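Local coordinates for putative phosphomethylpyrimidine kinase (Bacteroides thetaiotaomicron, PDB 3MBH) that probably phosphorylates pyridoxal and related B6 vitamers with ATP, as a kinase of the phosphomethylpyrimidine and pyridoxal kinase family, at the interface of chains A and B. Sequence-based numbering; all coordinates share one arbitrary frame. Chains: chain A/B, Putative phosphomethylpyrimidine kinase.

Contact 1: the interface of chains A and B. Residues chain A 18-19, 45, 47-48, 56; chain B 40, 66-67, 70-71.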
loop_
_atom_site.group_PDB
_atom_site.type_symbol
_atom_site.label_atom_id
_atom_site.label_comp_id
_atom_site.label_asym_id
_atom_site.label_seq_id
_atom_site.Cartn_x
_atom_site.Cartn_y
_atom_site.Cartn_z
ATOM N N GLY A 18 1.078 14.182 28.690
ATOM C CA GLY A 18 0.306 14.967 27.768
ATOM C C GLY A 18 1.048 15.461 26.539
ATOM O O GLY A 18 0.557 15.298 25.439
HETATM N N MSE A 19 2.161 16.163 26.724
HETATM C CA MSE A 19 2.924 16.714 25.608
HETATM C C MSE A 19 4.306 16.063 25.619
HETATM O O MSE A 19 4.742 15.505 26.610
HETATM C CB MSE A 19 2.973 18.241 25.685
HETATM C CG MSE A 19 1.874 18.923 24.834
HETATM SE SE MSE A 19 2.553 18.689 22.992
HETATM C CE MSE A 19 4.228 19.780 23.079
ATOM N N VAL A 45 1.059 10.267 35.936
ATOM C CA VAL A 45 0.462 11.221 35.007
ATOM C C VAL A 45 1.232 12.529 34.994
ATOM O O VAL A 45 1.467 13.120 36.043
ATOM C CB VAL A 45 -1.000 11.455 35.327
ATOM C CG1 VAL A 45 -1.592 12.614 34.455
ATOM C CG2 VAL A 45 -1.730 10.163 35.001
ATOM N N SER A 47 1.894 16.385 32.671
ATOM C CA SER A 47 1.511 17.321 31.634
ATOM C C SER A 47 2.383 17.162 30.368
ATOM O O SER A 47 1.935 17.434 29.220
ATOM C CB SER A 47 1.650 18.752 32.170
ATOM O OG SER A 47 2.984 19.075 32.574
ATOM N N ASN A 48 3.629 16.752 30.602
ATOM C CA ASN A 48 4.654 16.674 29.583
ATOM C C ASN A 48 5.881 15.976 30.147
ATOM O O ASN A 48 6.017 15.864 31.369
ATOM C CB ASN A 48 5.033 18.076 29.099
ATOM C CG ASN A 48 5.357 19.053 30.227
ATOM O OD1 ASN A 48 4.512 19.879 30.619
ATOM N ND2 ASN A 48 6.595 19.020 30.714
ATOM N N SER A 56 3.798 18.945 35.526
ATOM C CA SER A 56 2.925 18.397 36.567
ATOM C C SER A 56 3.290 16.942 36.738
ATOM O O SER A 56 3.756 16.309 35.803
ATOM C CB SER A 56 1.442 18.532 36.195
ATOM O OG SER A 56 1.102 17.754 35.075
ATOM N N PRO B 40 -3.037 13.665 25.597
ATOM C CA PRO B 40 -4.113 13.300 26.495
ATOM C C PRO B 40 -4.225 14.239 27.692
ATOM O O PRO B 40 -3.206 14.663 28.206
ATOM C CB PRO B 40 -3.724 11.891 26.931
ATOM C CG PRO B 40 -2.294 11.796 26.698
ATOM C CD PRO B 40 -2.067 12.568 25.444
ATOM N N LYS B 66 -3.888 21.132 37.122
ATOM C CA LYS B 66 -2.427 21.227 37.236
ATOM C C LYS B 66 -1.753 21.003 35.895
ATOM O O LYS B 66 -0.764 21.698 35.580
ATOM C CB LYS B 66 -1.859 20.257 38.257
ATOM C CG LYS B 66 -2.407 20.469 39.631
ATOM C CD LYS B 66 -1.898 19.470 40.620
ATOM C CE LYS B 66 -2.461 19.740 42.018
ATOM N NZ LYS B 66 -1.739 18.880 42.990
ATOM N N ILE B 67 -2.327 20.093 35.099
ATOM C CA ILE B 67 -1.858 19.811 33.748
ATOM C C ILE B 67 -2.156 21.009 32.846
ATOM O O ILE B 67 -1.271 21.506 32.147
ATOM C CB ILE B 67 -2.505 18.524 33.135
ATOM C CG1 ILE B 67 -2.095 17.284 33.953
ATOM C CG2 ILE B 67 -2.172 18.393 31.564
ATOM C CD1 ILE B 67 -3.028 16.027 33.686
ATOM N N GLU B 70 0.266 23.836 33.285
ATOM C CA GLU B 70 1.543 23.635 32.623
ATOM C C GLU B 70 1.437 23.816 31.130
ATOM O O GLU B 70 2.342 24.371 30.485
ATOM C CB GLU B 70 2.136 22.257 32.903
ATOM C CG GLU B 70 2.419 21.982 34.350
ATOM C CD GLU B 70 3.492 22.876 34.926
ATOM O OE1 GLU B 70 4.452 23.212 34.221
ATOM O OE2 GLU B 70 3.362 23.278 36.089
ATOM N N TRP B 71 0.356 23.313 30.555
ATOM C CA TRP B 71 0.119 23.514 29.142
ATOM C C TRP B 71 0.074 25.040 28.770
ATOM O O TRP B 71 0.578 25.424 27.701
ATOM C CB TRP B 71 -1.157 22.785 28.701
ATOM C CG TRP B 71 -1.014 21.279 28.559
ATOM C CD1 TRP B 71 0.118 20.541 28.731
ATOM C CD2 TRP B 71 -2.018 20.369 28.177
ATOM N NE1 TRP B 71 -0.127 19.235 28.508
ATOM C CE2 TRP B 71 -1.432 19.084 28.157
ATOM C CE3 TRP B 71 -3.373 20.489 27.894
ATOM C CZ2 TRP B 71 -2.154 17.941 27.844
ATOM C CZ3 TRP B 71 -4.072 19.368 27.558
ATOM C CH2 TRP B 71 -3.460 18.097 27.536
HETATM O O HOH W 1 5.388 22.600 31.404
#
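Helix 64-74 of chain B presents B:Ile67, B:Glu70 and B:Trp71 to the chain A backbone around A:Ser47, a loop residue in a near-helical conformation. In this pyridoxal kinase family member, A:Ser47 follows A:Leu46, and A:His49 comes two residues later; A:Leu46 and A:His49 line the pyridoxal pocket. The indole comes in edge-on: B:Trp71 NE1 donates to the A:Ser47 carbonyl O at 2.8 Å, nearly straight (161° at H), with the acceptor close to the ring plane. The same edge meets A:Gly18, whose CA lies 3.9 Å from B:Trp71 CZ2. One indole face is packed by CG2 of B:Ile67 from its own helix, which should limit rocking of the ring; that methyl also touches A:Ser47 CA. The other branch of B:Ile67, CG1, passes 3.4 Å from the A:Ser56 hydroxyl OG; the side chains of B:Ile67 and A:Val45 cross at about a right angle, with CD1 against CG1. A:Ser47 OG sits between its backbone N and carbonyl carbon (chi1 60°), where it accepts from A:Ser56 N at 3.1 Å, donates to A:Asn48 OD1 from above the amide plane and rests against B:Glu70 CB at 3.3 Å. Water 1 bridges A:Asn48 OD1 and carboxylate oxygen OE1 of B:Glu70.

Contact 2: the interface of chains A and B. Residues chain A 19-21, 271, 273; chain B 7, 9, 37, 39.
A:Arg21 and B:Gln37 meet in a two-fold symmetric interface between copies of one protein, a mixed polar and apolar patch that joins the two chains in the deposited assembly and may reflect a biological dimer. The side chains reach tip to tip, and the B:Gln37 amide stacks over one face of the guanidinium, the planes 26° apart. B:Gln37 OE1 lies towards the rim, 3.3 Å from A:Arg21 NH2. With this facewise approach, polar linkage falls to water 2, which lies 2.6 Å from B:Gln37 OE1 and also contacts A:Arg21 NH2 and the B:Val7 carbonyl O. Within chain A, the guanidinium is held side-on by A:Glu273: NE and NH2 both donate to OE1, NH2 at 2.8 Å in a salt bridge, with OE1 nearly in the guanidinium plane. This grip should fix the rotation of the flat group beneath the amide. B:Gln37 reaches it with CG anti to the backbone N (chi1 173°) and an extended chain. To one side, A:Leu271 CD2 packs on B:Val7 CG2; to the other, the selenium of selenomethionine A:Met19 meets B:Cys39 SG at 3.8 Å. In the fold, the A:Arg21 loop and the start of helix 272-275 face strands 9-13 and 37-40 of chain B.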
loop_
_atom_site.group_PDB
_atom_site.type_symbol
_atom_site.label_atom_id
_atom_site.label_comp_id
_atom_site.label_asym_id
_atom_site.label_seq_id
_atom_site.Cartn_x
_atom_site.Cartn_y
_atom_site.Cartn_z
HETATM N N MSE A 19 2.161 16.163 26.724
HETATM C CA MSE A 19 2.924 16.714 25.608
HETATM C C MSE A 19 4.306 16.063 25.619
HETATM O O MSE A 19 4.742 15.505 26.610
HETATM C CB MSE A 19 2.973 18.241 25.685
HETATM C CG MSE A 19 1.874 18.923 24.834
HETATM SE SE MSE A 19 2.553 18.689 22.992
HETATM C CE MSE A 19 4.228 19.780 23.079
ATOM N N GLY A 20 4.960 16.097 24.476
ATOM C CA GLY A 20 6.155 15.364 24.243
ATOM C C GLY A 20 5.760 14.021 23.711
ATOM O O GLY A 20 4.635 13.541 23.919
ATOM N N ARG A 21 6.680 13.357 23.054
ATOM C CA ARG A 21 6.382 12.039 22.575
ATOM C C ARG A 21 7.240 11.040 23.339
ATOM O O ARG A 21 8.318 10.670 22.902
ATOM C CB ARG A 21 6.586 11.966 21.077
ATOM C CG ARG A 21 5.648 12.854 20.295
ATOM C CD ARG A 21 5.979 12.687 18.840
ATOM N NE ARG A 21 4.980 13.229 17.923
ATOM C CZ ARG A 21 4.914 14.468 17.483
ATOM N NH1 ARG A 21 5.748 15.395 17.914
ATOM N NH2 ARG A 21 3.977 14.787 16.582
ATOM N N LEU A 271 8.858 13.098 14.614
ATOM C CA LEU A 271 7.530 13.294 14.044
ATOM C C LEU A 271 6.846 11.954 13.759
ATOM O O LEU A 271 6.684 11.543 12.596
ATOM C CB LEU A 271 7.539 14.164 12.818
ATOM C CG LEU A 271 7.464 15.654 13.006
ATOM C CD1 LEU A 271 7.327 16.269 11.620
ATOM C CD2 LEU A 271 6.339 16.121 13.941
ATOM N N GLU A 273 3.785 10.687 13.922
ATOM C CA GLU A 273 2.574 10.514 13.090
ATOM C C GLU A 273 2.833 10.651 11.674
ATOM O O GLU A 273 2.157 10.045 10.829
ATOM C CB GLU A 273 1.425 11.429 13.537
ATOM C CG GLU A 273 0.957 11.058 14.927
ATOM C CD GLU A 273 1.807 11.552 16.011
ATOM O OE1 GLU A 273 2.736 12.392 15.746
ATOM O OE2 GLU A 273 1.559 11.110 17.152
ATOM N N VAL B 7 2.373 18.572 11.822
ATOM C CA VAL B 7 1.454 17.609 12.480
ATOM C C VAL B 7 0.507 18.277 13.494
ATOM O O VAL B 7 0.923 18.741 14.584
ATOM C CB VAL B 7 2.192 16.390 13.152
ATOM C CG1 VAL B 7 1.205 15.491 13.856
ATOM C CG2 VAL B 7 3.009 15.598 12.098
ATOM N N LYS B 9 -2.340 18.815 16.366
ATOM C CA LYS B 9 -2.434 18.323 17.720
ATOM C C LYS B 9 -3.885 18.374 18.176
ATOM O O LYS B 9 -4.580 19.358 18.008
ATOM C CB LYS B 9 -1.557 19.098 18.692
ATOM C CG LYS B 9 -0.078 19.154 18.317
ATOM C CD LYS B 9 0.822 19.483 19.516
ATOM C CE LYS B 9 1.022 20.905 19.772
ATOM N NZ LYS B 9 1.505 21.677 18.556
ATOM N N GLN B 37 -1.275 14.120 16.278
ATOM C CA GLN B 37 -0.705 13.907 17.573
ATOM C C GLN B 37 -1.803 14.080 18.559
ATOM O O GLN B 37 -2.495 15.122 18.558
ATOM C CB GLN B 37 0.412 14.891 17.908
ATOM C CG GLN B 37 0.859 14.737 19.358
ATOM C CD GLN B 37 2.108 15.529 19.701
ATOM O OE1 GLN B 37 2.476 16.482 19.019
ATOM N NE2 GLN B 37 2.749 15.142 20.806
ATOM N N CYS B 39 -2.758 14.409 22.499
ATOM C CA CYS B 39 -2.189 14.915 23.739
ATOM C C CYS B 39 -3.219 14.704 24.773
ATOM O O CYS B 39 -4.222 15.426 24.823
ATOM C CB CYS B 39 -1.874 16.400 23.590
ATOM S SG CYS B 39 -0.616 16.732 22.328
HETATM O O HOH W 2 2.523 17.632 16.646
#

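Contact 3: the interface of chains A and B. Residues chain A 9, 37, 39, 71, 74, 76; chain B 18-21.
B:Met19, a selenomethionine, pushes its bent side chain (chi2 -76°, chi3 -66°) against a mainly apolar surface of chain A. Its CB faces A:Leu74, with CD1 of that residue 4.4 Å away. The next atom, CG, passes 4.1 Å from the indole nitrogen NE1 of A:Trp71, the two side chains crossing at a slant. The selenium meets A:Cys39 SG at 3.7 Å and lies near A:Val76 CG2 and the CD of A:Lys9, whose chain crosses at about a right angle, while the bend at chi3 turns the terminal CE away from the thiol. Beside this residue, the B:Gly18 carbonyl O approaches A:Cys39 CB at 3.3 Å, and B:Gly18 CA touches the edge of the A:Trp71 ring. Farther along the loop, the A:Gln37 amide stacks on the B:Arg21 guanidinium, their planes 23° apart. A:Gln37 OE1 is 3.1 Å from B:Arg21 NH2, but the N-H does not point at it; water 3 mediates instead, 2.7 Å from B:Arg21 NH2. The amide nitrogen NE2 of A:Gln37 lies 3.7 Å from B:Arg21 CG. The site inserts one subunit's loop beside strand 37-40 and helix 64-73 of the other, which may steady the segment that follows the pyridoxal-pocket residues B:Asp15 and B:Ser17.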
loop_
_atom_site.group_PDB
_atom_site.type_symbol
_atom_site.label_atom_id
_atom_site.label_comp_id
_atom_site.label_asym_id
_atom_site.label_seq_id
_atom_site.Cartn_x
_atom_site.Cartn_y
_atom_site.Cartn_z
ATOM N N LYS A 9 -1.734 -9.291 23.227
ATOM C CA LYS A 9 -1.848 -8.191 24.169
ATOM C C LYS A 9 -0.513 -7.924 24.891
ATOM O O LYS A 9 0.187 -8.851 25.361
ATOM C CB LYS A 9 -2.919 -8.465 25.239
ATOM C CG LYS A 9 -4.313 -8.846 24.765
ATOM C CD LYS A 9 -5.274 -8.904 25.985
ATOM C CE LYS A 9 -6.090 -10.137 26.031
ATOM N NZ LYS A 9 -7.203 -10.207 25.012
ATOM N N GLN A 37 -2.573 -5.227 20.734
ATOM C CA GLN A 37 -3.339 -4.414 21.672
ATOM C C GLN A 37 -2.438 -4.047 22.876
ATOM O O GLN A 37 -1.810 -4.926 23.447
ATOM C CB GLN A 37 -4.584 -5.162 22.180
ATOM C CG GLN A 37 -5.344 -4.320 23.190
ATOM C CD GLN A 37 -6.616 -5.005 23.702
ATOM O OE1 GLN A 37 -6.827 -6.163 23.461
ATOM N NE2 GLN A 37 -7.475 -4.245 24.364
ATOM N N CYS A 39 -2.263 -2.536 26.595
ATOM C CA CYS A 39 -3.054 -2.423 27.809
ATOM C C CYS A 39 -2.214 -1.676 28.826
ATOM O O CYS A 39 -1.318 -2.254 29.472
ATOM C CB CYS A 39 -3.423 -3.784 28.327
ATOM S SG CYS A 39 -4.505 -4.702 27.277
ATOM N N TRP A 71 -7.201 -6.962 37.009
ATOM C CA TRP A 71 -6.738 -7.740 35.872
ATOM C C TRP A 71 -6.721 -9.245 36.209
ATOM O O TRP A 71 -7.074 -10.102 35.385
ATOM C CB TRP A 71 -5.397 -7.238 35.441
ATOM C CG TRP A 71 -5.460 -5.943 34.658
ATOM C CD1 TRP A 71 -6.578 -5.248 34.273
ATOM C CD2 TRP A 71 -4.344 -5.234 34.107
ATOM N NE1 TRP A 71 -6.209 -4.141 33.544
ATOM C CE2 TRP A 71 -4.848 -4.109 33.433
ATOM C CE3 TRP A 71 -2.964 -5.413 34.163
ATOM C CZ2 TRP A 71 -4.005 -3.193 32.798
ATOM C CZ3 TRP A 71 -2.158 -4.548 33.544
ATOM C CH2 TRP A 71 -2.654 -3.434 32.865
ATOM N N LEU A 74 -10.297 -10.444 36.089
ATOM C CA LEU A 74 -10.719 -10.589 34.685
ATOM C C LEU A 74 -10.081 -11.786 34.002
ATOM O O LEU A 74 -10.484 -12.126 32.892
ATOM C CB LEU A 74 -10.342 -9.367 33.849
ATOM C CG LEU A 74 -11.159 -8.089 34.082
ATOM C CD1 LEU A 74 -10.501 -6.951 33.365
ATOM C CD2 LEU A 74 -12.589 -8.291 33.616
ATOM N N VAL A 76 -7.146 -11.812 32.692
ATOM C CA VAL A 76 -6.474 -11.321 31.493
ATOM C C VAL A 76 -5.099 -11.959 31.387
ATOM O O VAL A 76 -4.402 -12.140 32.379
ATOM C CB VAL A 76 -6.431 -9.763 31.394
ATOM C CG1 VAL A 76 -5.818 -9.189 32.577
ATOM C CG2 VAL A 76 -5.621 -9.315 30.166
ATOM N N GLY B 18 -7.229 0.325 31.180
ATOM C CA GLY B 18 -6.295 -0.709 30.863
ATOM C C GLY B 18 -6.849 -1.748 29.935
ATOM O O GLY B 18 -6.222 -2.091 28.976
HETATM N N MSE B 19 -8.041 -2.227 30.191
HETATM C CA MSE B 19 -8.630 -3.257 29.385
HETATM C C MSE B 19 -9.961 -2.776 28.830
HETATM O O MSE B 19 -10.641 -1.899 29.409
HETATM C CB MSE B 19 -8.756 -4.567 30.158
HETATM C CG MSE B 19 -7.560 -5.506 29.930
HETATM SE SE MSE B 19 -7.743 -6.343 28.130
HETATM C CE MSE B 19 -9.398 -7.447 28.397
ATOM N N GLY B 20 -10.297 -3.347 27.677
ATOM C CA GLY B 20 -11.411 -2.903 26.883
ATOM C C GLY B 20 -10.923 -1.875 25.903
ATOM O O GLY B 20 -9.863 -1.256 26.069
ATOM N N ARG B 21 -11.692 -1.638 24.877
ATOM C CA ARG B 21 -11.235 -0.681 23.910
ATOM C C ARG B 21 -12.164 0.496 23.937
ATOM O O ARG B 21 -13.120 0.541 23.176
ATOM C CB ARG B 21 -11.150 -1.360 22.542
ATOM C CG ARG B 21 -10.113 -2.471 22.487
ATOM C CD ARG B 21 -10.057 -2.997 21.079
ATOM N NE ARG B 21 -8.949 -3.860 20.735
ATOM C CZ ARG B 21 -8.911 -5.166 20.935
ATOM N NH1 ARG B 21 -9.882 -5.843 21.580
ATOM N NH2 ARG B 21 -7.863 -5.819 20.529
HETATM O O HOH W 3 -6.913 -8.027 21.747
#

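Contact 1 and contact 2 are neighbours, their C-alpha centres about 13 Å apart, and share A:Met19. Contact 3 lies about 24 Å from the C-alpha centre of each and belongs to the other half of the two-fold interface. With the chains exchanged, its loop 18-21, strand 37-40 and Trp71 recur across contacts 1 and 2, so each subunit supplies both an inserted loop and a receiving surface. Loop 18-21 and the segment at Ser47 also run close in sequence to pyridoxal-pocket residues, which suggests, without proving, that association of the chains could influence the substrate site.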